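Local atomic coordinates of probable tagatose 6-phosphate kinase (Sinorhizobium meliloti, PDB entry 3TXV), a protein that is thought to act in carbohydrate metabolism, perhaps as a tagatose 6-phosphate kinase, and resembles the GatZ/KbaZ-like subunits of tagatose-bisphosphate aldolase. Residues P24-A29 against L286-G291; R297-G302 against Q389-S394; K336-S341 against S354-Y359. All blocks are in the same frame, centred on the assembly; numbering follows the deposited sequence.

Interaction 1 (P24-A29 against L286-G291)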
loop_
_atom_site.group_PDB
_atom_site.type_symbol
_atom_site.label_atom_id
_atom_site.label_comp_id
_atom_site.label_asym_id
_atom_site.label_seq_id
_atom_site.Cartn_x
_atom_site.Cartn_y
_atom_site.Cartn_z
ATOM N N PRO A 24 4.330 8.022 6.794
ATOM C CA PRO A 24 4.186 7.289 5.525
ATOM C C PRO A 24 3.569 5.940 5.774
ATOM O O PRO A 24 3.901 5.284 6.769
ATOM C CB PRO A 24 5.626 7.125 5.035
ATOM C CG PRO A 24 6.457 7.389 6.170
ATOM C CD PRO A 24 5.738 8.326 7.063
ATOM N N SER A 25 2.649 5.551 4.901
ATOM C CA SER A 25 1.960 4.279 5.053
ATOM C C SER A 25 2.373 3.337 3.944
ATOM O O SER A 25 2.195 3.634 2.766
ATOM C CB SER A 25 0.455 4.496 5.033
ATOM O OG SER A 25 -0.199 3.368 5.550
ATOM N N ILE A 26 2.943 2.203 4.304
ATOM C CA ILE A 26 3.419 1.286 3.289
ATOM C C ILE A 26 2.454 0.133 3.151
ATOM O O ILE A 26 2.420 -0.723 4.041
ATOM C CB ILE A 26 4.774 0.702 3.662
ATOM C CG1 ILE A 26 5.718 1.769 4.297
ATOM C CG2 ILE A 26 5.336 -0.030 2.490
ATOM C CD1 ILE A 26 5.953 3.054 3.480
ATOM N N CYS A 27 1.660 0.114 2.070
ATOM C CA CYS A 27 0.852 -1.066 1.751
ATOM C C CYS A 27 1.443 -1.776 0.583
ATOM O O CYS A 27 0.930 -1.695 -0.544
ATOM C CB CYS A 27 -0.590 -0.743 1.389
ATOM S SG CYS A 27 -1.053 0.824 1.938
ATOM N N SER A 28 2.531 -2.466 0.842
ATOM C CA SER A 28 2.975 -3.453 -0.088
ATOM C C SER A 28 3.109 -4.763 0.678
ATOM O O SER A 28 3.281 -4.785 1.897
ATOM C CB SER A 28 4.271 -3.020 -0.776
ATOM O OG SER A 28 4.153 -3.194 -2.187
ATOM N N ALA A 29 2.974 -5.848 -0.058
ATOM C CA ALA A 29 3.063 -7.171 0.486
ATOM C C ALA A 29 4.458 -7.682 0.262
ATOM O O ALA A 29 4.823 -8.717 0.818
ATOM C CB ALA A 29 2.085 -8.074 -0.224
ATOM N N LEU A 286 -0.000 9.185 4.475
ATOM C CA LEU A 286 0.249 9.063 3.056
ATOM C C LEU A 286 0.365 7.608 2.715
ATOM O O LEU A 286 1.355 6.974 3.049
ATOM C CB LEU A 286 1.576 9.742 2.729
ATOM C CG LEU A 286 1.597 11.241 2.985
ATOM C CD1 LEU A 286 3.010 11.696 3.230
ATOM C CD2 LEU A 286 0.952 11.986 1.798
ATOM N N LYS A 287 -0.567 7.071 1.975
ATOM C CA LYS A 287 -0.454 5.692 1.612
ATOM C C LYS A 287 0.221 5.517 0.281
ATOM O O LYS A 287 -0.201 6.053 -0.710
ATOM C CB LYS A 287 -1.833 5.090 1.531
ATOM C CG LYS A 287 -2.492 4.891 2.842
ATOM C CD LYS A 287 -3.603 3.895 2.736
ATOM C CE LYS A 287 -3.385 2.721 3.623
ATOM N NZ LYS A 287 -4.528 2.449 4.480
ATOM N N VAL A 288 1.306 4.784 0.262
ATOM C CA VAL A 288 1.933 4.487 -0.974
ATOM C C VAL A 288 2.021 3.016 -0.986
ATOM O O VAL A 288 2.267 2.429 0.003
ATOM C CB VAL A 288 3.288 5.077 -1.003
ATOM C CG1 VAL A 288 4.046 4.634 0.151
ATOM C CG2 VAL A 288 3.969 4.784 -2.276
ATOM N N GLY A 289 1.788 2.428 -2.141
ATOM C CA GLY A 289 2.025 1.034 -2.393
ATOM C C GLY A 289 2.636 0.780 -3.742
ATOM O O GLY A 289 3.733 0.342 -3.862
ATOM N N PRO A 290 1.881 1.087 -4.766
ATOM C CA PRO A 290 2.190 0.786 -6.140
ATOM C C PRO A 290 3.441 1.453 -6.592
ATOM O O PRO A 290 4.230 0.912 -7.297
ATOM C CB PRO A 290 0.992 1.340 -6.844
ATOM C CG PRO A 290 -0.088 1.099 -5.918
ATOM C CD PRO A 290 0.445 0.988 -4.555
ATOM N N GLY A 291 3.652 2.645 -6.134
ATOM C CA GLY A 291 4.871 3.304 -6.456
ATOM C C GLY A 291 6.048 2.521 -5.955
ATOM O O GLY A 291 7.111 2.754 -6.390
#

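Interaction 2 (R297-G302 against Q389-S394)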
loop_
_atom_site.group_PDB
_atom_site.type_symbol
_atom_site.label_atom_id
_atom_site.label_comp_id
_atom_site.label_asym_id
_atom_site.label_seq_id
_atom_site.Cartn_x
_atom_site.Cartn_y
_atom_site.Cartn_z
ATOM N N ARG A 297 10.119 -3.381 -9.574
ATOM C CA ARG A 297 10.049 -3.892 -10.950
ATOM C C ARG A 297 11.102 -3.271 -11.887
ATOM O O ARG A 297 11.808 -3.993 -12.589
ATOM C CB ARG A 297 8.639 -3.643 -11.495
ATOM C CG ARG A 297 8.188 -4.418 -12.688
ATOM C CD ARG A 297 8.362 -3.643 -13.950
ATOM N NE ARG A 297 7.681 -2.363 -13.850
ATOM C CZ ARG A 297 8.036 -1.259 -14.518
ATOM N NH1 ARG A 297 9.067 -1.257 -15.360
ATOM N NH2 ARG A 297 7.366 -0.142 -14.334
ATOM N N GLU A 298 11.225 -1.944 -11.932
ATOM C CA GLU A 298 12.237 -1.361 -12.828
ATOM C C GLU A 298 13.610 -1.906 -12.510
ATOM O O GLU A 298 14.338 -2.244 -13.419
ATOM C CB GLU A 298 12.318 0.150 -12.749
ATOM C CG GLU A 298 11.216 0.836 -13.396
ATOM C CD GLU A 298 11.424 2.326 -13.386
ATOM O OE1 GLU A 298 12.317 2.765 -12.607
ATOM O OE2 GLU A 298 10.705 3.039 -14.150
ATOM N N ALA A 299 13.952 -1.985 -11.228
ATOM C CA ALA A 299 15.261 -2.486 -10.819
ATOM C C ALA A 299 15.431 -3.933 -11.280
ATOM O O ALA A 299 16.458 -4.293 -11.896
ATOM C CB ALA A 299 15.440 -2.376 -9.297
ATOM N N LEU A 300 14.420 -4.757 -11.006
ATOM C CA LEU A 300 14.503 -6.141 -11.405
ATOM C C LEU A 300 14.635 -6.244 -12.928
ATOM O O LEU A 300 15.440 -7.024 -13.410
ATOM C CB LEU A 300 13.347 -6.964 -10.846
ATOM C CG LEU A 300 13.377 -7.262 -9.338
ATOM C CD1 LEU A 300 12.081 -7.902 -8.961
ATOM C CD2 LEU A 300 14.534 -8.174 -8.898
ATOM N N TYR A 301 13.925 -5.407 -13.676
ATOM C CA TYR A 301 14.013 -5.450 -15.146
ATOM C C TYR A 301 15.343 -4.928 -15.685
ATOM O O TYR A 301 15.893 -5.522 -16.596
ATOM C CB TYR A 301 12.831 -4.730 -15.819
ATOM C CG TYR A 301 11.556 -5.556 -15.975
ATOM C CD1 TYR A 301 11.367 -6.726 -15.261
ATOM C CD2 TYR A 301 10.529 -5.129 -16.825
ATOM C CE1 TYR A 301 10.222 -7.461 -15.384
ATOM C CE2 TYR A 301 9.357 -5.870 -16.964
ATOM C CZ TYR A 301 9.211 -7.042 -16.238
ATOM O OH TYR A 301 8.049 -7.810 -16.354
ATOM N N GLY A 302 15.850 -3.827 -15.134
ATOM C CA GLY A 302 17.281 -3.456 -15.282
ATOM C C GLY A 302 18.263 -4.610 -15.033
ATOM O O GLY A 302 19.081 -4.977 -15.907
ATOM N N GLN A 389 23.529 2.748 -17.397
ATOM C CA GLN A 389 22.668 2.485 -18.540
ATOM C C GLN A 389 21.308 1.991 -18.098
ATOM O O GLN A 389 20.295 2.342 -18.685
ATOM C CB GLN A 389 23.302 1.390 -19.411
ATOM C CG GLN A 389 22.461 0.906 -20.536
ATOM C CD GLN A 389 22.261 1.958 -21.591
ATOM O OE1 GLN A 389 23.194 2.296 -22.313
ATOM N NE2 GLN A 389 21.039 2.473 -21.703
ATOM N N PHE A 390 21.290 1.148 -17.081
ATOM C CA PHE A 390 20.204 0.194 -16.903
ATOM C C PHE A 390 19.470 0.439 -15.580
ATOM O O PHE A 390 18.345 -0.033 -15.375
ATOM C CB PHE A 390 20.782 -1.237 -16.914
ATOM C CG PHE A 390 21.081 -1.796 -18.304
ATOM C CD1 PHE A 390 20.055 -2.019 -19.226
ATOM C CD2 PHE A 390 22.371 -2.173 -18.644
ATOM C CE1 PHE A 390 20.321 -2.563 -20.452
ATOM C CE2 PHE A 390 22.665 -2.739 -19.888
ATOM C CZ PHE A 390 21.651 -2.925 -20.806
ATOM N N LEU A 391 20.133 1.172 -14.682
ATOM C CA LEU A 391 19.654 1.465 -13.331
ATOM C C LEU A 391 20.170 2.833 -13.030
ATOM O O LEU A 391 20.830 3.023 -12.016
ATOM C CB LEU A 391 20.250 0.488 -12.300
ATOM C CG LEU A 391 19.949 -1.013 -12.442
ATOM C CD1 LEU A 391 20.857 -1.908 -11.531
ATOM C CD2 LEU A 391 18.448 -1.283 -12.201
ATOM N N ALA A 392 19.889 3.765 -13.928
ATOM C CA ALA A 392 20.491 5.111 -13.894
ATOM C C ALA A 392 20.270 5.837 -12.552
ATOM O O ALA A 392 21.088 6.680 -12.143
ATOM C CB ALA A 392 19.967 5.969 -15.075
ATOM N N GLY A 393 19.161 5.483 -11.883
ATOM C CA GLY A 393 18.745 6.118 -10.637
ATOM C C GLY A 393 19.602 5.710 -9.466
ATOM O O GLY A 393 19.570 6.368 -8.417
ATOM N N SER A 394 20.375 4.637 -9.616
ATOM C CA SER A 394 21.350 4.299 -8.599
ATOM C C SER A 394 22.779 4.730 -8.895
ATOM O O SER A 394 23.680 4.523 -8.059
ATOM C CB SER A 394 21.294 2.828 -8.328
ATOM O OG SER A 394 20.017 2.558 -7.806
#

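Interaction 3 (K336-S341 against S354-Y359)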
loop_
_atom_site.group_PDB
_atom_site.type_symbol
_atom_site.label_atom_id
_atom_site.label_comp_id
_atom_site.label_asym_id
_atom_site.label_seq_id
_atom_site.Cartn_x
_atom_site.Cartn_y
_atom_site.Cartn_z
ATOM N N LYS A 336 -9.208 -6.277 -15.831
ATOM C CA LYS A 336 -10.105 -5.152 -15.658
ATOM C C LYS A 336 -9.396 -3.826 -15.851
ATOM O O LYS A 336 -10.058 -2.796 -15.935
ATOM C CB LYS A 336 -10.752 -5.144 -14.255
ATOM C CG LYS A 336 -11.507 -6.422 -13.828
ATOM C CD LYS A 336 -12.766 -6.107 -12.970
ATOM C CE LYS A 336 -12.509 -5.428 -11.572
ATOM N NZ LYS A 336 -12.527 -3.911 -11.512
ATOM N N TYR A 337 -8.065 -3.843 -15.917
ATOM C CA TYR A 337 -7.296 -2.603 -15.833
ATOM C C TYR A 337 -6.710 -2.156 -17.131
ATOM O O TYR A 337 -6.566 -0.974 -17.347
ATOM C CB TYR A 337 -6.198 -2.704 -14.785
ATOM C CG TYR A 337 -6.771 -2.708 -13.395
ATOM C CD1 TYR A 337 -7.273 -3.897 -12.826
ATOM C CD2 TYR A 337 -6.849 -1.518 -12.652
ATOM C CE1 TYR A 337 -7.829 -3.902 -11.576
ATOM C CE2 TYR A 337 -7.395 -1.514 -11.370
ATOM C CZ TYR A 337 -7.886 -2.710 -10.854
ATOM O OH TYR A 337 -8.431 -2.710 -9.608
ATOM N N TYR A 338 -6.358 -3.082 -18.002
ATOM C CA TYR A 338 -5.656 -2.700 -19.228
ATOM C C TYR A 338 -6.478 -3.061 -20.451
ATOM O O TYR A 338 -6.821 -4.225 -20.663
ATOM C CB TYR A 338 -4.273 -3.353 -19.308
ATOM C CG TYR A 338 -3.370 -3.189 -18.089
ATOM C CD1 TYR A 338 -3.195 -1.945 -17.476
ATOM C CD2 TYR A 338 -2.662 -4.291 -17.566
ATOM C CE1 TYR A 338 -2.355 -1.811 -16.364
ATOM C CE2 TYR A 338 -1.807 -4.160 -16.454
ATOM C CZ TYR A 338 -1.658 -2.919 -15.865
ATOM O OH TYR A 338 -0.833 -2.777 -14.780
ATOM N N HIS A 339 -6.780 -2.053 -21.259
ATOM C CA HIS A 339 -7.770 -2.200 -22.309
ATOM C C HIS A 339 -7.209 -1.787 -23.659
ATOM O O HIS A 339 -6.194 -1.117 -23.722
ATOM C CB HIS A 339 -8.997 -1.364 -21.942
ATOM C CG HIS A 339 -9.642 -1.766 -20.645
ATOM N ND1 HIS A 339 -10.085 -3.053 -20.397
ATOM C CD2 HIS A 339 -9.938 -1.046 -19.533
ATOM C CE1 HIS A 339 -10.626 -3.107 -19.190
ATOM N NE2 HIS A 339 -10.553 -1.904 -18.645
ATOM N N GLY A 340 -7.851 -2.204 -24.743
ATOM C CA GLY A 340 -7.407 -1.791 -26.077
ATOM C C GLY A 340 -6.771 -2.911 -26.858
ATOM O O GLY A 340 -7.023 -4.091 -26.606
ATOM N N SER A 341 -5.925 -2.537 -27.810
ATOM C CA SER A 341 -5.253 -3.513 -28.678
ATOM C C SER A 341 -4.313 -4.387 -27.892
ATOM O O SER A 341 -3.910 -4.017 -26.780
ATOM C CB SER A 341 -4.458 -2.793 -29.751
ATOM O OG SER A 341 -3.417 -2.018 -29.187
ATOM N N SER A 354 -0.428 1.589 -12.859
ATOM C CA SER A 354 -1.363 0.763 -12.045
ATOM C C SER A 354 -0.637 -0.437 -11.448
ATOM O O SER A 354 -1.038 -0.954 -10.387
ATOM C CB SER A 354 -2.570 0.241 -12.835
ATOM O OG SER A 354 -3.362 1.296 -13.346
ATOM N N ASP A 355 0.418 -0.881 -12.136
ATOM C CA ASP A 355 1.378 -1.776 -11.520
ATOM C C ASP A 355 0.697 -3.104 -11.116
ATOM O O ASP A 355 0.982 -3.679 -10.072
ATOM C CB ASP A 355 2.082 -1.079 -10.317
ATOM C CG ASP A 355 3.068 -2.016 -9.557
ATOM O OD1 ASP A 355 4.075 -2.470 -10.179
ATOM O OD2 ASP A 355 2.845 -2.297 -8.343
ATOM N N ARG A 356 -0.196 -3.609 -11.957
ATOM C CA ARG A 356 -0.918 -4.805 -11.558
ATOM C C ARG A 356 0.066 -5.944 -11.502
ATOM O O ARG A 356 -0.165 -6.918 -10.778
ATOM C CB ARG A 356 -2.106 -5.156 -12.473
ATOM C CG ARG A 356 -3.133 -4.062 -12.707
ATOM C CD ARG A 356 -3.889 -3.664 -11.465
ATOM N NE ARG A 356 -4.526 -4.788 -10.805
ATOM C CZ ARG A 356 -5.116 -4.686 -9.608
ATOM N NH1 ARG A 356 -5.128 -3.510 -8.977
ATOM N NH2 ARG A 356 -5.692 -5.752 -9.039
ATOM N N ILE A 357 1.173 -5.823 -12.232
ATOM C CA ILE A 357 2.194 -6.889 -12.225
ATOM C C ILE A 357 2.565 -7.305 -10.799
ATOM O O ILE A 357 3.077 -8.389 -10.610
ATOM C CB ILE A 357 3.468 -6.498 -13.015
ATOM C CG1 ILE A 357 4.354 -7.706 -13.258
ATOM C CG2 ILE A 357 4.269 -5.393 -12.304
ATOM C CD1 ILE A 357 5.458 -7.410 -14.287
ATOM N N ARG A 358 2.264 -6.456 -9.813
ATOM C CA ARG A 358 2.641 -6.712 -8.429
ATOM C C ARG A 358 1.953 -7.942 -7.788
ATOM O O ARG A 358 2.406 -8.479 -6.761
ATOM C CB ARG A 358 2.443 -5.459 -7.574
ATOM C CG ARG A 358 1.059 -5.216 -7.136
ATOM C CD ARG A 358 0.991 -4.053 -6.170
ATOM N NE ARG A 358 -0.369 -3.518 -6.120
ATOM C CZ ARG A 358 -0.800 -2.544 -6.906
ATOM N NH1 ARG A 358 0.027 -1.970 -7.763
ATOM N NH2 ARG A 358 -2.057 -2.143 -6.845
ATOM N N TYR A 359 0.846 -8.369 -8.391
ATOM C CA TYR A 359 0.108 -9.509 -7.885
ATOM C C TYR A 359 0.746 -10.818 -8.370
ATOM O O TYR A 359 0.434 -11.897 -7.844
ATOM C CB TYR A 359 -1.380 -9.399 -8.255
ATOM C CG TYR A 359 -2.042 -8.217 -7.608
ATOM C CD1 TYR A 359 -2.585 -8.308 -6.308
ATOM C CD2 TYR A 359 -2.102 -6.982 -8.265
ATOM C CE1 TYR A 359 -3.191 -7.201 -5.690
ATOM C CE2 TYR A 359 -2.711 -5.863 -7.655
ATOM C CZ TYR A 359 -3.252 -5.990 -6.376
ATOM O OH TYR A 359 -3.818 -4.891 -5.784
#

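Interaction 1 (P24-A29 against L286-G291)
Ser25 and Lys287 pair in parallel register where the first and last strands of a parallel eight-stranded (beta/alpha) barrel meet and close it. Three backbone bonds tie the two segments: Ser25 N to Leu286 O (2.7 Å), Val288 N to Ser25 O (2.9 Å) and Cys27 N to Val288 O (3.2 Å). The second is nearly straight at 172°.

Ser25 and Lys287 share one face of the sheet. Ser25 swings OG anti to its own N (chi1 -163°), and OG bonds to Glu51. The Lys287 chain runs beside it, with Lys287 CG 3.7 Å from Ser25 CB. A bend at chi3 brings Lys287 CE to 3.4 Å from Cys27 SG, and a bend at chi4 directs NZ toward its salt-bridge partners, Glu263 and Asp94. This ion-pair cluster probably fixes the lysine end.

Pro24, Ile26, Leu286 and Val288 occupy the other face. Pro24, Ile26 and Val288 pack on helix 407-424. Ile26 and Val288 point the same way, side by side. Val288 sets CG1 between its N and carbonyl carbon (chi1 54°), and this methyl, Val288 CG1, meets Ile26 CD1 at 4.1 Å.

Interaction 2 (R297-G302 against Q389-S394)
Leu391 reaches from the end of helix 384-390 to the flank of helix 290-310, the helix that follows the last strand of the (beta/alpha)8 barrel. The meeting is a small apolar one, between a helix side and a helix C-terminal turn.

Leu391 is the first residue to leave the helical backbone. Its CG lies anti to its carbonyl carbon (chi1 -61°), and the end of the side chain comes nearer to helix 290-310 than its base does. The CD2 branch does the touching. Leu391 CD2 rests on the backbone between Ala299 and Gly302, 3.6 Å from Ala299 O and 3.9 Å from Gly302 CA. The Ala299 methyl lies alongside, with Ala299 CB 4.3 Å from Leu391 CD2. Leu303, Ile306 and, from helix 407-424, Leu410 also touch the Leu391 side chain.

Gly302 has no side chain to hold the two backbones apart. Gly302 CA comes 4.9 Å from Phe390 CA. The Phe390 ring lies against Gln305 and Ile306 of helix 290-310, and meets Gly302 O obliquely. Gln389 CG lies over the centre of one face of this ring.

Across the junction, the polar element is a weak CA-H...O contact from Gly302 CA to Phe390 O, 3.6 Å long.

Interaction 3 (K336-S341 against S354-Y359)
Tyr337 and Arg356 stack flat on each other, joining the two loops that flank helix 342-351, outside the strands of the (beta/alpha)8 barrel.

The stack is a cation-pi contact. The guanidinium plane is 4° from the ring plane, and Arg356 CZ is 3.9 Å from the centroid of the Tyr337 ring. Bends at chi2 and chi3 fold the arginine over the ring. Arg356 CD lies nearly above the ring centre, 3.6 Å from the Tyr337 centroid, and adds a CH-pi contact. Arg356 NH1 sits over the face of the ring near Tyr337 CZ. Tyr359 CE2 lies over the opposite face of the guanidinium, so the group is held between two aromatic residues. Arg356 NE also donates to Asn333 O, which should limit its rotation.

Hydrogen bonding across the loops comes from Tyr338. Tyr338 OH accepts a hydrogen bond from Arg356 N (3.0 Å, 165°). The Tyr338 ring is turned steeply, about 70°, from the guanidinium.

Van der Waals packing accompanies this bond. Arg356 CG lies 3.7 Å from Tyr338 CZ, and Ser354 CB lies 4.1 Å from Tyr338 CE1.

Charge pairing is internal to 354-359. Asp355 OD2 bonds to Thr293 of helix 290-310. Arg358 NH1 donates to Ser354 O at 3.0 Å. Arg358 NH1 also forms a salt bridge to Asp355 OD2 at 2.9 Å, meeting the oxygen on its anti side.

Overall arrangement
From the N terminus, strand 23-26 opens the barrel. Interaction 1 closes the long loop from it to strand 283-288, bringing the first and eighth strands together. The chain then enters helix 290-310, which carries on to interaction 2. There it meets the end of helix 384-390, closing a loop that is mostly helical. Interaction 3 is nested inside that loop and closes a short loop that contains helix 342-351. Interaction 1 precedes both in series. Interaction 3 touches each of the others: Arg358 and Asp355 pack on Pro290, and Ile357 packs on Tyr301 and Arg297. Helix 290-310 thus connects the barrel seam to the helices and loops of the C-terminal part.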